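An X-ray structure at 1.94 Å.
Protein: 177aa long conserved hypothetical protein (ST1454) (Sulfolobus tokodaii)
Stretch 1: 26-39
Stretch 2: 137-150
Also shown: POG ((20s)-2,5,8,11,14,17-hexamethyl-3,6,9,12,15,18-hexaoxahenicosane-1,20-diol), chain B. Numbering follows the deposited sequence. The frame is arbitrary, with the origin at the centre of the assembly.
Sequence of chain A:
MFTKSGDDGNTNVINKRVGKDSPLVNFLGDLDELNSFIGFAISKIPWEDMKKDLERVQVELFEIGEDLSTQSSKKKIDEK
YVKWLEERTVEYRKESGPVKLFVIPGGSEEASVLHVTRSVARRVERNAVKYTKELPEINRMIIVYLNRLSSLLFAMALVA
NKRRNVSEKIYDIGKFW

Stretch 1 (26-39) NFLGDLDELNSFIG
Stretch 2, residues 137-150: EINRMIIVYLNRLS

The contact is held together by apolar side chains alone: no hydrogen bond crosses between the stretches, and the 267 Å² buried, both sides summed, comes almost entirely from Phe27, Leu31, Leu34 and Ile38 on one side and Ile138, Ile142, Leu146 and Leu149 on the other. At its centre Leu146 (chi1 -72°, m; chi2 173°, t) meets three residues of the first helix. Leu146 CD2 lies 4.0 Å from Leu34 CD2 and 4.4 Å from Leu31 CD2, while Leu146 CD1 lies 4.4 Å from Phe27 CE2. Leu31 (m, t) sends its CA-to-CB bond sideways, and only the end of the side chain closes the gap; the CA-to-CB bond of Leu34 (chi1 169°, t; chi2 61°, p) points toward the second stretch.

From this centre the packing runs in two directions. Toward the N-terminal ends, Phe27 has the most area covered, 66 Å², its chi1 of -159° (t) and chi2 of 163° carrying the ring across to the second stretch. Phe27 CE1 reaches Ile138 CD1 at 3.4 Å, the closest contact of the set, and Phe27 CZ lies 3.9 Å from Ile142 CG2. Ile138 CD1 and Leu146 CD1 both sit at the ring edge, near its plane, so these methyls do not stack on the aromatic face. Ile138 is t, t and Ile142 is m, t. Toward the C-terminal ends, CD2 of Leu34 also touches CD2 of Leu149 at 3.9 Å, and CD2 of Leu149 meets CD1 of Ile38 at 4.5 Å, the loosest pair. Leu149 (174°, t; 60°, p) repeats the rotamer of Leu34, whereas Ile38 is m, t.

The backbone explains this order. Residues 26-39 are helical throughout, with phi/psi near -63/-42 and i to i+4 bonds such as Leu31 N to Phe27 O at 2.9 Å. Residues 140-150 are helical too, near -63/-40 from Ile142 on, with Leu146 N to Ile142 O at 3.0 Å. The spacing 27, 31, 34, 38 therefore returns side chains to one side of the helix, as does 142, 146, 149 in the partner. The N-to-C directions differ by 25°, and the axes approach no closer than 13.9 Å, a wide separation across which Phe, Leu and Ile side chains meet. The register is set by CA of Phe27 at 10.5 Å from CA of Ile138 and CA of Leu31 at 9.8 Å from CA of Leu146.

Ile138, at phi/psi -59/137, precedes the second helix in an extended conformation. Next to it, Asn139 (-65/117; chi1 178°, t) is the N-cap: Asn139 OD1 accepts from N of Met141, a selenomethionine, at 2.9 Å with an N-H...acceptor angle of 156°.

The side chains that hydrogen-bond within each stretch lie out of reach of the other. Ser36 OG (chi1 -61°, m) donates to Asp32 O at 2.9 Å, and Ser150 OG (65°, p) to Asn147 O at 2.9 Å. POG C1 lies 3.7 Å from Asn35 ND2.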

# COMPACT_ATOMS: atom_id res chain seq x y z
N ASN A 26 9.93 -8.10 -10.84
CA ASN A 26 9.47 -7.75 -9.50
C ASN A 26 10.12 -6.45 -8.97
O ASN A 26 9.45 -5.63 -8.35
CB ASN A 26 9.73 -8.90 -8.53
CG ASN A 26 8.63 -9.95 -8.57
OD1 ASN A 26 7.51 -9.72 -8.10
ND2 ASN A 26 8.93 -11.11 -9.14
N PHE A 27 11.41 -6.26 -9.22
CA PHE A 27 12.10 -5.05 -8.79
C PHE A 27 11.46 -3.84 -9.50
O PHE A 27 11.15 -2.82 -8.87
CB PHE A 27 13.61 -5.14 -9.13
CG PHE A 27 14.49 -4.21 -8.32
CD1 PHE A 27 15.86 -4.43 -8.27
CD2 PHE A 27 13.96 -3.12 -7.63
CE1 PHE A 27 16.70 -3.58 -7.54
CE2 PHE A 27 14.79 -2.26 -6.90
CZ PHE A 27 16.17 -2.49 -6.86
N LEU A 28 11.28 -3.95 -10.82
CA LEU A 28 10.64 -2.87 -11.57
C LEU A 28 9.21 -2.65 -11.06
O LEU A 28 8.75 -1.51 -11.00
CB LEU A 28 10.61 -3.21 -13.07
CG LEU A 28 11.99 -3.31 -13.75
CD1 LEU A 28 11.80 -3.79 -15.21
CD2 LEU A 28 12.68 -1.93 -13.73
N GLY A 29 8.52 -3.72 -10.70
CA GLY A 29 7.17 -3.57 -10.17
C GLY A 29 7.19 -2.82 -8.84
O GLY A 29 6.33 -1.95 -8.59
N ASP A 30 8.15 -3.14 -7.98
CA ASP A 30 8.26 -2.45 -6.68
C ASP A 30 8.58 -0.96 -6.88
O ASP A 30 8.04 -0.10 -6.18
CB ASP A 30 9.35 -3.09 -5.80
CG ASP A 30 8.96 -4.47 -5.33
OD1 ASP A 30 7.77 -4.82 -5.41
OD2 ASP A 30 9.85 -5.21 -4.87
N LEU A 31 9.43 -0.66 -7.86
CA LEU A 31 9.78 0.73 -8.15
C LEU A 31 8.54 1.49 -8.59
O LEU A 31 8.33 2.64 -8.19
CB LEU A 31 10.86 0.81 -9.24
CG LEU A 31 12.21 0.35 -8.68
CD1 LEU A 31 13.18 0.14 -9.82
CD2 LEU A 31 12.75 1.39 -7.68
N ASP A 32 7.71 0.86 -9.41
CA ASP A 32 6.47 1.50 -9.88
C ASP A 32 5.50 1.74 -8.70
O ASP A 32 4.88 2.81 -8.60
CB ASP A 32 5.82 0.61 -10.96
CG ASP A 32 4.47 1.16 -11.44
OD1 ASP A 32 4.34 2.37 -11.66
OD2 ASP A 32 3.54 0.35 -11.61
N GLU A 33 5.37 0.76 -7.81
CA GLU A 33 4.49 0.94 -6.66
C GLU A 33 4.99 2.13 -5.83
O GLU A 33 4.22 3.00 -5.44
CB GLU A 33 4.43 -0.35 -5.82
CG GLU A 33 3.44 -0.22 -4.65
CD GLU A 33 3.27 -1.49 -3.81
OE1 GLU A 33 3.82 -2.54 -4.17
OE2 GLU A 33 2.55 -1.42 -2.78
N LEU A 34 6.29 2.18 -5.57
CA LEU A 34 6.84 3.31 -4.82
C LEU A 34 6.58 4.63 -5.58
O LEU A 34 6.13 5.63 -5.00
CB LEU A 34 8.35 3.12 -4.60
CG LEU A 34 9.12 4.35 -4.05
CD1 LEU A 34 8.57 4.76 -2.67
CD2 LEU A 34 10.61 4.00 -3.92
N ASN A 35 6.84 4.62 -6.88
CA ASN A 35 6.66 5.82 -7.70
C ASN A 35 5.20 6.31 -7.65
O ASN A 35 4.93 7.52 -7.64
CB ASN A 35 7.07 5.48 -9.16
CG ASN A 35 7.61 6.70 -9.92
OD1 ASN A 35 7.86 7.75 -9.34
ND2 ASN A 35 7.80 6.53 -11.22
N SER A 36 4.26 5.36 -7.61
CA SER A 36 2.84 5.71 -7.57
C SER A 36 2.49 6.32 -6.22
O SER A 36 1.75 7.31 -6.16
CB SER A 36 1.98 4.49 -7.89
OG SER A 36 2.28 4.02 -9.22
N PHE A 37 3.00 5.75 -5.12
CA PHE A 37 2.73 6.39 -3.81
C PHE A 37 3.35 7.80 -3.78
O PHE A 37 2.77 8.74 -3.20
CB PHE A 37 3.29 5.54 -2.65
CG PHE A 37 2.34 4.45 -2.19
CD1 PHE A 37 1.25 4.75 -1.38
CD2 PHE A 37 2.51 3.13 -2.62
CE1 PHE A 37 0.33 3.75 -1.00
CE2 PHE A 37 1.60 2.12 -2.27
CZ PHE A 37 0.50 2.42 -1.45
N ILE A 38 4.51 7.98 -4.40
CA ILE A 38 5.11 9.31 -4.42
C ILE A 38 4.19 10.27 -5.19
O ILE A 38 3.97 11.41 -4.77
CB ILE A 38 6.51 9.30 -5.06
CG1 ILE A 38 7.51 8.71 -4.06
CG2 ILE A 38 6.96 10.74 -5.39
CD1 ILE A 38 8.88 8.34 -4.66
N GLY A 39 3.63 9.80 -6.31
CA GLY A 39 2.72 10.61 -7.09
C GLY A 39 1.53 10.99 -6.22
O GLY A 39 1.06 12.13 -6.29
N GLU A 137 24.48 -8.41 -10.63
CA GLU A 137 24.93 -7.33 -11.50
C GLU A 137 24.25 -5.99 -11.18
O GLU A 137 24.63 -4.96 -11.72
CB GLU A 137 24.65 -7.69 -12.96
CG GLU A 137 24.60 -9.19 -13.24
CD GLU A 137 23.47 -9.88 -12.48
OE1 GLU A 137 22.31 -9.42 -12.58
OE2 GLU A 137 23.74 -10.88 -11.78
N ILE A 138 23.24 -6.00 -10.33
CA ILE A 138 22.56 -4.76 -10.01
C ILE A 138 23.53 -3.73 -9.43
O ILE A 138 24.39 -4.05 -8.60
CB ILE A 138 21.38 -4.99 -9.03
CG1 ILE A 138 21.02 -3.68 -8.32
CG2 ILE A 138 21.72 -6.08 -8.03
CD1 ILE A 138 20.05 -3.85 -7.20
N ASN A 139 23.40 -2.49 -9.89
CA ASN A 139 24.23 -1.38 -9.43
C ASN A 139 23.94 -1.12 -7.95
O ASN A 139 22.82 -0.76 -7.57
CB ASN A 139 23.91 -0.14 -10.28
CG ASN A 139 24.68 1.10 -9.85
OD1 ASN A 139 25.47 1.08 -8.90
ND2 ASN A 139 24.44 2.20 -10.54
N ARG A 140 24.95 -1.30 -7.10
CA ARG A 140 24.84 -1.11 -5.65
C ARG A 140 24.36 0.29 -5.25
O ARG A 140 23.74 0.47 -4.20
CB ARG A 140 26.21 -1.41 -5.01
CG ARG A 140 26.29 -1.25 -3.49
CD ARG A 140 25.46 -2.32 -2.76
NE ARG A 140 25.59 -2.25 -1.30
CZ ARG A 140 26.72 -2.47 -0.62
NH1 ARG A 140 27.84 -2.77 -1.27
NH2 ARG A 140 26.73 -2.40 0.71
N MSE A 141 24.65 1.29 -6.09
CA MSE A 141 24.25 2.65 -5.79
C MSE A 141 22.72 2.81 -5.75
O MSE A 141 22.19 3.77 -5.19
CB MSE A 141 24.83 3.62 -6.82
CG MSE A 141 24.93 5.06 -6.32
SE MSE A 141 26.14 5.29 -4.73
CE MSE A 141 27.06 3.64 -4.79
N ILE A 142 22.02 1.86 -6.34
CA ILE A 142 20.56 1.88 -6.37
C ILE A 142 20.02 1.65 -4.96
O ILE A 142 19.09 2.33 -4.52
CB ILE A 142 20.04 0.81 -7.32
CG1 ILE A 142 20.31 1.27 -8.76
CG2 ILE A 142 18.53 0.56 -7.10
CD1 ILE A 142 19.97 0.21 -9.79
N ILE A 143 20.62 0.70 -4.25
CA ILE A 143 20.19 0.41 -2.89
C ILE A 143 20.52 1.62 -2.01
O ILE A 143 19.72 2.02 -1.15
CB ILE A 143 20.85 -0.87 -2.36
CG1 ILE A 143 20.44 -2.05 -3.25
CG2 ILE A 143 20.43 -1.12 -0.92
CD1 ILE A 143 21.02 -3.42 -2.85
N VAL A 144 21.67 2.24 -2.24
CA VAL A 144 22.03 3.42 -1.47
C VAL A 144 21.02 4.55 -1.72
O VAL A 144 20.60 5.24 -0.77
CB VAL A 144 23.43 3.94 -1.83
CG1 VAL A 144 23.79 5.14 -0.94
CG2 VAL A 144 24.45 2.81 -1.63
N TYR A 145 20.63 4.73 -2.98
CA TYR A 145 19.67 5.78 -3.32
C TYR A 145 18.36 5.54 -2.54
O TYR A 145 17.82 6.47 -1.91
CB TYR A 145 19.38 5.76 -4.83
CG TYR A 145 18.47 6.88 -5.30
CD1 TYR A 145 18.99 8.07 -5.80
CD2 TYR A 145 17.08 6.75 -5.24
CE1 TYR A 145 18.16 9.10 -6.22
CE2 TYR A 145 16.24 7.77 -5.65
CZ TYR A 145 16.78 8.94 -6.14
OH TYR A 145 15.95 9.95 -6.56
N LEU A 146 17.87 4.31 -2.58
CA LEU A 146 16.63 3.94 -1.90
C LEU A 146 16.72 4.19 -0.39
O LEU A 146 15.75 4.65 0.22
CB LEU A 146 16.30 2.47 -2.19
CG LEU A 146 15.82 2.20 -3.63
CD1 LEU A 146 15.69 0.71 -3.82
CD2 LEU A 146 14.46 2.92 -3.92
N ASN A 147 17.87 3.88 0.20
CA ASN A 147 18.09 4.10 1.64
C ASN A 147 18.02 5.59 1.97
O ASN A 147 17.35 5.99 2.94
CB ASN A 147 19.44 3.49 2.05
CG ASN A 147 19.79 3.71 3.54
OD1 ASN A 147 20.38 4.73 3.90
ND2 ASN A 147 19.41 2.76 4.39
N ARG A 148 18.67 6.43 1.16
CA ARG A 148 18.66 7.88 1.38
C ARG A 148 17.28 8.46 1.15
O ARG A 148 16.91 9.45 1.77
CB ARG A 148 19.61 8.60 0.42
CG ARG A 148 21.09 8.67 0.78
CD ARG A 148 21.51 7.87 1.98
NE ARG A 148 22.97 7.86 2.07
CZ ARG A 148 23.69 6.82 2.46
NH1 ARG A 148 23.09 5.71 2.81
NH2 ARG A 148 25.02 6.89 2.45
N LEU A 149 16.54 7.87 0.21
CA LEU A 149 15.22 8.38 -0.08
C LEU A 149 14.29 8.26 1.12
O LEU A 149 13.51 9.18 1.40
CB LEU A 149 14.61 7.64 -1.28
CG LEU A 149 13.16 7.97 -1.64
CD1 LEU A 149 13.01 9.42 -1.96
CD2 LEU A 149 12.77 7.11 -2.87
N SER A 150 14.33 7.14 1.81
CA SER A 150 13.44 7.02 2.95
C SER A 150 13.77 8.07 4.04
O SER A 150 12.86 8.58 4.71
CB SER A 150 13.46 5.60 3.51
OG SER A 150 14.72 5.26 4.05
OH POG B . 8.06 2.06 -13.57
C2 POG B . 9.30 2.10 -12.86
C1 POG B . 9.50 3.37 -12.11
C3 POG B . 10.36 1.94 -13.83
O2 POG B . 9.97 1.03 -14.86
C5 POG B . 10.70 1.34 -16.07